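Local coordinates for protein acetyltransferase (Agrobacterium tumefaciens, PDB 2DXQ) that probably transfers an acetyl group from acetyl-CoA to a still unassigned acceptor, as a member of the GNAT family, at residues A[21-26]-A[86-91]; A[64-69]-A[82-87]; A[74-79]-A[114-119]. All coordinates share one frame; numbering follows the deposited sequence.

Contact 1. Residues A[21-26]-A[86-91]; sequences ELYQVL and NVVTLE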
# COMPACT_ATOMS: atom_id res chain seq x y z
N GLU A 21 -18.33 -12.02 -4.78
CA GLU A 21 -19.58 -11.26 -4.96
C GLU A 21 -19.44 -9.79 -4.58
O GLU A 21 -19.92 -8.90 -5.28
CB GLU A 21 -20.73 -11.93 -4.21
CG GLU A 21 -21.00 -13.35 -4.71
CD GLU A 21 -22.26 -13.97 -4.14
OE1 GLU A 21 -22.99 -13.29 -3.40
OE2 GLU A 21 -22.50 -15.16 -4.46
N LEU A 22 -18.75 -9.54 -3.47
CA LEU A 22 -18.48 -8.16 -3.05
C LEU A 22 -17.62 -7.42 -4.07
O LEU A 22 -17.89 -6.29 -4.40
CB LEU A 22 -17.82 -8.13 -1.66
CG LEU A 22 -18.74 -8.51 -0.49
CD1 LEU A 22 -17.92 -8.63 0.80
CD2 LEU A 22 -19.85 -7.46 -0.32
N TYR A 23 -16.58 -8.08 -4.57
CA TYR A 23 -15.69 -7.42 -5.52
C TYR A 23 -16.36 -7.19 -6.88
O TYR A 23 -15.99 -6.28 -7.61
CB TYR A 23 -14.39 -8.21 -5.67
CG TYR A 23 -13.54 -8.27 -4.41
CD1 TYR A 23 -13.46 -7.19 -3.53
CD2 TYR A 23 -12.79 -9.40 -4.13
CE1 TYR A 23 -12.68 -7.25 -2.39
CE2 TYR A 23 -11.98 -9.48 -3.01
CZ TYR A 23 -11.93 -8.40 -2.14
OH TYR A 23 -11.13 -8.48 -1.03
N GLN A 24 -17.37 -7.99 -7.19
CA GLN A 24 -18.21 -7.74 -8.36
C GLN A 24 -19.09 -6.50 -8.18
O GLN A 24 -19.33 -5.75 -9.13
CB GLN A 24 -19.02 -8.99 -8.72
CG GLN A 24 -18.08 -10.05 -9.36
CD GLN A 24 -18.51 -11.49 -9.18
OE1 GLN A 24 -19.70 -11.78 -8.98
NE2 GLN A 24 -17.54 -12.42 -9.28
N VAL A 25 -19.54 -6.27 -6.94
CA VAL A 25 -20.24 -5.02 -6.59
C VAL A 25 -19.32 -3.82 -6.73
O VAL A 25 -19.70 -2.78 -7.31
CB VAL A 25 -20.85 -5.08 -5.15
CG1 VAL A 25 -21.36 -3.70 -4.70
CG2 VAL A 25 -21.96 -6.12 -5.11
N LEU A 26 -18.11 -3.95 -6.20
CA LEU A 26 -17.09 -2.91 -6.26
C LEU A 26 -16.87 -2.46 -7.70
O LEU A 26 -16.96 -1.26 -8.00
CB LEU A 26 -15.79 -3.38 -5.62
CG LEU A 26 -14.60 -2.40 -5.56
CD1 LEU A 26 -15.00 -1.13 -4.81
CD2 LEU A 26 -13.40 -3.08 -4.91
N ASN A 86 -9.45 -2.07 -1.31
CA ASN A 86 -10.62 -2.83 -1.73
C ASN A 86 -11.75 -2.84 -0.71
O ASN A 86 -12.26 -3.90 -0.30
CB ASN A 86 -10.26 -4.22 -2.22
CG ASN A 86 -9.42 -4.17 -3.48
OD1 ASN A 86 -9.63 -3.30 -4.34
ND2 ASN A 86 -8.46 -5.07 -3.58
N VAL A 87 -12.15 -1.64 -0.33
CA VAL A 87 -13.26 -1.48 0.60
C VAL A 87 -14.57 -1.52 -0.19
O VAL A 87 -14.74 -0.76 -1.15
CB VAL A 87 -13.15 -0.14 1.33
CG1 VAL A 87 -14.36 0.10 2.19
CG2 VAL A 87 -11.87 -0.12 2.18
N VAL A 88 -15.49 -2.39 0.21
CA VAL A 88 -16.79 -2.42 -0.44
C VAL A 88 -17.92 -2.69 0.51
O VAL A 88 -17.77 -3.44 1.47
CB VAL A 88 -16.83 -3.36 -1.71
CG1 VAL A 88 -16.03 -4.60 -1.56
CG2 VAL A 88 -18.25 -3.66 -2.20
N THR A 89 -19.02 -2.01 0.22
CA THR A 89 -20.28 -2.17 0.90
C THR A 89 -21.36 -2.31 -0.17
O THR A 89 -21.10 -2.17 -1.37
CB THR A 89 -20.62 -0.91 1.75
OG1 THR A 89 -20.68 0.26 0.91
CG2 THR A 89 -19.58 -0.69 2.81
N LEU A 90 -22.58 -2.52 0.27
CA LEU A 90 -23.66 -2.81 -0.65
C LEU A 90 -24.65 -1.66 -0.76
O LEU A 90 -24.97 -1.05 0.28
CB LEU A 90 -24.37 -4.05 -0.18
CG LEU A 90 -23.50 -5.31 -0.12
CD1 LEU A 90 -24.29 -6.48 0.45
CD2 LEU A 90 -22.95 -5.67 -1.50
N GLU A 91 -25.13 -1.39 -1.99
CA GLU A 91 -26.31 -0.50 -2.22
C GLU A 91 -27.16 -0.69 -0.97
O GLU A 91 -27.73 0.28 -0.43
CB GLU A 91 -27.05 -0.83 -3.51
O HOH W 1 -11.33 -6.41 0.80

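Contact 2. Residues A[64-69]-A[82-87]; sequences ATATLL and AFIENV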
# COMPACT_ATOMS: atom_id res chain seq x y z
N ALA A 64 -19.69 -6.59 3.93
CA ALA A 64 -18.68 -5.55 3.69
C ALA A 64 -17.31 -6.16 3.82
O ALA A 64 -17.15 -7.20 4.47
CB ALA A 64 -18.82 -4.38 4.67
N THR A 65 -16.32 -5.50 3.23
CA THR A 65 -14.95 -5.98 3.34
C THR A 65 -13.97 -4.82 3.22
O THR A 65 -14.31 -3.77 2.66
CB THR A 65 -14.64 -7.07 2.26
OG1 THR A 65 -13.32 -7.61 2.46
CG2 THR A 65 -14.72 -6.51 0.88
N ALA A 66 -12.80 -5.02 3.80
CA ALA A 66 -11.65 -4.12 3.62
C ALA A 66 -10.41 -4.98 3.79
O ALA A 66 -10.39 -5.88 4.64
CB ALA A 66 -11.67 -3.02 4.66
N THR A 67 -9.36 -4.67 3.03
CA THR A 67 -8.11 -5.41 3.13
C THR A 67 -7.06 -4.52 3.77
O THR A 67 -6.85 -3.38 3.35
CB THR A 67 -7.64 -5.87 1.74
OG1 THR A 67 -8.64 -6.71 1.14
CG2 THR A 67 -6.27 -6.62 1.83
N LEU A 68 -6.39 -5.06 4.79
CA LEU A 68 -5.34 -4.35 5.50
C LEU A 68 -3.99 -4.88 5.04
O LEU A 68 -3.79 -6.10 4.99
CB LEU A 68 -5.48 -4.56 7.01
CG LEU A 68 -4.40 -3.95 7.90
CD1 LEU A 68 -4.38 -2.41 7.78
CD2 LEU A 68 -4.68 -4.40 9.34
N LEU A 69 -3.08 -3.97 4.73
CA LEU A 69 -1.72 -4.34 4.33
C LEU A 69 -0.76 -3.67 5.31
O LEU A 69 -0.63 -2.45 5.32
CB LEU A 69 -1.43 -3.85 2.90
CG LEU A 69 -2.49 -4.13 1.83
CD1 LEU A 69 -2.16 -3.36 0.55
CD2 LEU A 69 -2.58 -5.63 1.55
N ALA A 82 0.71 1.13 7.20
CA ALA A 82 -0.30 0.27 6.60
C ALA A 82 -1.07 0.99 5.52
O ALA A 82 -1.18 2.22 5.55
CB ALA A 82 -1.26 -0.23 7.67
N PHE A 83 -1.61 0.22 4.58
CA PHE A 83 -2.62 0.70 3.64
C PHE A 83 -3.90 -0.08 3.85
O PHE A 83 -3.88 -1.25 4.27
CB PHE A 83 -2.19 0.42 2.20
CG PHE A 83 -0.96 1.17 1.77
CD1 PHE A 83 -1.07 2.45 1.26
CD2 PHE A 83 0.29 0.57 1.86
CE1 PHE A 83 0.07 3.14 0.85
CE2 PHE A 83 1.43 1.25 1.43
CZ PHE A 83 1.32 2.54 0.93
N ILE A 84 -5.01 0.55 3.50
CA ILE A 84 -6.29 -0.16 3.42
C ILE A 84 -6.81 -0.12 1.99
O ILE A 84 -6.82 0.95 1.36
CB ILE A 84 -7.32 0.39 4.43
CG1 ILE A 84 -6.87 0.02 5.86
CG2 ILE A 84 -8.73 -0.19 4.16
CD1 ILE A 84 -7.75 0.62 6.94
N GLU A 85 -7.20 -1.28 1.47
CA GLU A 85 -7.59 -1.40 0.07
C GLU A 85 -8.87 -2.20 -0.12
O GLU A 85 -9.33 -2.89 0.79
CB GLU A 85 -6.47 -2.06 -0.74
CG GLU A 85 -5.50 -1.04 -1.38
CD GLU A 85 -6.19 -0.18 -2.43
OE1 GLU A 85 -7.33 -0.52 -2.83
OE2 GLU A 85 -5.62 0.85 -2.84
N ASN A 86 -9.45 -2.07 -1.31
CA ASN A 86 -10.62 -2.83 -1.73
C ASN A 86 -11.75 -2.84 -0.71
O ASN A 86 -12.26 -3.90 -0.30
CB ASN A 86 -10.26 -4.22 -2.22
CG ASN A 86 -9.42 -4.17 -3.48
OD1 ASN A 86 -9.63 -3.30 -4.34
ND2 ASN A 86 -8.46 -5.07 -3.58
N VAL A 87 -12.15 -1.64 -0.33
CA VAL A 87 -13.26 -1.48 0.60
C VAL A 87 -14.57 -1.52 -0.19
O VAL A 87 -14.74 -0.76 -1.15
CB VAL A 87 -13.15 -0.14 1.33
CG1 VAL A 87 -14.36 0.10 2.19
CG2 VAL A 87 -11.87 -0.12 2.18
O HOH W 1 -11.33 -6.41 0.80
O HOH W 2 -7.91 -6.82 -1.54

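Contact 3. Residues A[74-79]-A[114-119]; sequences LTRAAR and NCYKVM. With PO4 (phosphate ion), chain D; PO4 (phosphate ion), chain I.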
# COMPACT_ATOMS: atom_id res chain seq x y z
N LEU A 74 11.74 0.97 8.12
CA LEU A 74 12.87 1.46 8.93
C LEU A 74 12.77 2.93 9.37
O LEU A 74 13.48 3.37 10.28
CB LEU A 74 14.19 1.23 8.19
CG LEU A 74 14.68 -0.22 8.15
CD1 LEU A 74 15.69 -0.43 7.02
CD2 LEU A 74 15.27 -0.61 9.51
N THR A 75 11.88 3.69 8.73
CA THR A 75 11.68 5.08 9.12
C THR A 75 10.84 5.15 10.38
O THR A 75 10.28 4.13 10.82
CB THR A 75 11.02 5.92 7.99
OG1 THR A 75 9.65 5.51 7.82
CG2 THR A 75 11.78 5.76 6.68
N ARG A 76 10.77 6.35 10.97
CA ARG A 76 9.95 6.65 12.15
C ARG A 76 10.14 5.61 13.26
O ARG A 76 9.19 4.96 13.71
CB ARG A 76 8.46 6.82 11.78
CG ARG A 76 8.17 7.58 10.47
CD ARG A 76 8.79 8.95 10.42
NE ARG A 76 8.04 9.93 9.65
CZ ARG A 76 8.32 11.23 9.64
NH1 ARG A 76 9.34 11.69 10.37
NH2 ARG A 76 7.60 12.07 8.92
N ALA A 77 11.40 5.43 13.67
CA ALA A 77 11.79 4.47 14.72
C ALA A 77 11.51 3.01 14.32
O ALA A 77 11.19 2.16 15.16
CB ALA A 77 11.12 4.84 16.05
N ALA A 78 11.65 2.73 13.02
CA ALA A 78 11.44 1.41 12.42
C ALA A 78 10.03 0.86 12.68
O ALA A 78 9.85 -0.33 12.88
CB ALA A 78 12.54 0.40 12.85
N ARG A 79 9.04 1.74 12.64
CA ARG A 79 7.66 1.34 12.87
C ARG A 79 6.97 1.07 11.55
O ARG A 79 7.20 1.80 10.58
CB ARG A 79 6.92 2.43 13.61
CG ARG A 79 7.32 2.53 15.07
CD ARG A 79 6.60 3.65 15.72
NE ARG A 79 5.20 3.32 15.99
CZ ARG A 79 4.32 4.21 16.45
NH1 ARG A 79 4.70 5.46 16.68
NH2 ARG A 79 3.06 3.84 16.68
N ASN A 114 1.35 -1.64 15.92
CA ASN A 114 2.28 -0.52 16.10
C ASN A 114 2.55 0.27 14.81
O ASN A 114 3.59 0.89 14.69
CB ASN A 114 3.62 -0.94 16.74
CG ASN A 114 4.36 0.23 17.39
OD1 ASN A 114 3.74 1.17 17.88
ND2 ASN A 114 5.69 0.17 17.37
N CYS A 115 1.61 0.25 13.87
CA CYS A 115 1.75 1.11 12.68
C CYS A 115 1.65 2.58 13.08
O CYS A 115 0.76 2.97 13.84
CB CYS A 115 0.68 0.79 11.63
SG CYS A 115 0.88 -0.78 10.83
N TYR A 116 2.55 3.42 12.57
CA TYR A 116 2.48 4.84 12.89
C TYR A 116 1.44 5.61 12.07
O TYR A 116 0.97 6.67 12.47
CB TYR A 116 3.86 5.50 12.84
CG TYR A 116 4.42 5.77 11.46
CD1 TYR A 116 5.20 4.82 10.81
CD2 TYR A 116 4.21 7.00 10.84
CE1 TYR A 116 5.74 5.07 9.56
CE2 TYR A 116 4.74 7.25 9.58
CZ TYR A 116 5.51 6.28 8.95
OH TYR A 116 6.05 6.54 7.71
N LYS A 117 1.10 5.06 10.91
CA LYS A 117 0.08 5.66 10.07
C LYS A 117 -0.65 4.58 9.27
O LYS A 117 -0.12 3.48 9.06
CB LYS A 117 0.70 6.69 9.11
CG LYS A 117 1.57 6.08 8.04
CD LYS A 117 2.16 7.14 7.10
CE LYS A 117 3.26 6.50 6.26
NZ LYS A 117 3.78 7.45 5.22
N VAL A 118 -1.87 4.90 8.87
CA VAL A 118 -2.63 4.06 7.96
C VAL A 118 -3.06 4.95 6.79
O VAL A 118 -3.60 6.02 7.02
CB VAL A 118 -3.87 3.44 8.65
CG1 VAL A 118 -4.63 2.53 7.67
CG2 VAL A 118 -3.44 2.63 9.87
N MSE A 119 -2.84 4.49 5.56
CA MSE A 119 -3.14 5.29 4.37
C MSE A 119 -4.20 4.63 3.50
O MSE A 119 -4.35 3.41 3.50
CB MSE A 119 -1.86 5.49 3.55
CG MSE A 119 -0.84 6.36 4.25
SE MSE A 119 0.87 6.28 3.30
CE MSE A 119 1.38 4.50 3.83
P PO4 D . 5.34 10.33 6.94
O1 PO4 D . 6.15 9.41 7.81
O2 PO4 D . 4.60 11.32 7.77
O3 PO4 D . 6.24 11.04 5.95
O4 PO4 D . 4.33 9.53 6.15
P PO4 I . 10.57 14.99 9.38
O1 PO4 I . 10.32 14.66 7.93
O2 PO4 I . 9.28 14.91 10.16
O3 PO4 I . 11.56 14.01 9.96
O4 PO4 I . 11.14 16.39 9.49

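Contact 1. Residues A[21-26]-A[86-91]
V88 pushes its two methyl groups into the side of helix 21-26, where CG2 lies 3.4 Å from the main-chain O of L22 and the CB atoms of V88 and L26 come within 4.0 Å. Its chi1 of 37° turns CG1 against L22 CB and Y23 CD1, while CG2 sits near V25 CG1. One branched side chain thus touches L22, Y23, V25 and L26, within little more than one turn of the helix. Helix and strand axes are 8.5 Å apart and run at 90° to each other. Here the packing is that of the GNAT fold, an early helix lying across the sheet near the end of strand 81-88, with L22 and V88 also resting on T65 of the neighbouring strand. Farther along, L90 CD2 touches both L22 CD2 and V25 CG2, each at 3.8 Å, and the L90 side chain crosses both leucine and valine at about a right angle. At the other end Y23 brings CE1 to 3.9 Å from N86 CB, and L26 CD2 approaches N86 OD1. A water links the two segments, bonded to Y23 OH at 2.8 Å and donating to N86 O at 2.9 Å, while N86 ND2 is held by N73 of the second subunit.

Contact 2. Residues A[64-69]-A[82-87]
With CG anti to the backbone N (chi1 177°) and chi2 at 63°, L68 turns CD1 across to the neighbouring strand, where it meets A82 CB at 3.8 Å and I84 CG1 at 4.0 Å. On that same face A66 CB touches I84 CG2 and V87 CG2, both on one side of it, and residues of helix 98-112 cover I84 and V87. T67, L69, F83 and E85 point to the other face. There T67 sets OG1 beside its own backbone N (chi1 -59°), where two waters bond to it. One, also bonded to N86 O and Y23 OH, lies 2.7 Å from T67 OG1 and donates to T65 OG1, in turn bonded to F54 O. The second, 2.8 Å from T67 OG1, accepts from N86 ND2 at 2.7 Å. Paired backbone bonds join T67 with E85 and L69 with F83, the shortest E85 N to T67 O at 2.8 Å. Beyond E85 the register slips by one residue. N86 has a left-handed backbone, its N-H bonds to E85 OE1 at 3.0 Å, and V87 CA, instead of an N-H, faces T65 O at 3.3 Å; the bond to T65 O comes from V88. The result is an antiparallel pair interrupted by a beta bulge, as in GNAT enzymes, where the splayed strand end beyond it commonly receives acetyl-CoA.

Contact 3. Residues A[74-79]-A[114-119]
The Y116 ring is sandwiched between two aliphatic chains. R76 lays CG over one face, 3.6 Å from the ring centroid, in a CH-pi contact, while K117 CG covers the opposite face toward the rim. The R76 guanidinium does not stack: its plane stands 83° to the ring. Bends at chi2 and chi3 bring CD and then NE round toward a phosphate ion, a partner the two side chains share. Its O1 accepts from R76 NE at 2.7 Å and from Y116 OH at 2.9 Å. K117 NZ also approaches this ion, but its 2.3 Å to O4 is doubtfully short. The negative charge of the ion would be expected to offset the like charges of R76 and K117, although it probably came from the crystallisation liquor. R76 NH1 makes weak bonds to a second phosphate and a salt bridge to D30 of the second subunit.

R79 meets the other end of the tyrosine. Y116 CB lies 3.8 Å above the centre of its guanidinium, while R79 O sits at the ring edge, in plane. A bend at chi3 (75°) brings NE round to N114 O, a bond of 3.2 Å whose donor is tilted from the carbonyl plane. The side chains of R79 and N114 cross at about a right angle, yet their guanidinium and amide planes are only 20° apart, with R79 NH2 3.0 Å from N114 OD1.

R76, A77 and A78 all have left-handed backbones, giving a tight left-handed turn. R79, directly after it, packs on N114, the positive-phi residue of the Schellman motif that ends helix 98-112 before strand 117-122, itself continued by an antiparallel strand of the second subunit.

Contacts 1, 2 and 3 follow one sheet from the end near helix 16-26 to edge strand 117-122, where a strand of the second subunit continues it. Contacts 1 and 2 have centres about 12 Å apart and share N86 and V87 on strand 81-88 and one water; contact 2 lies almost at the centre of the chain. Contact 3, about 17 Å from contact 2 between centres, joins it through M119, which bonds to A82 and I84. Contacts 1 and 3, about 29 Å apart between centres, lie on opposite sides of the chain's centre. Along the chain, helix 16-26 precedes strand 61-71, turn 75-78, strand 81-88 and strand 117-122. All three touch the second subunit, tying the GNAT core to the dimer.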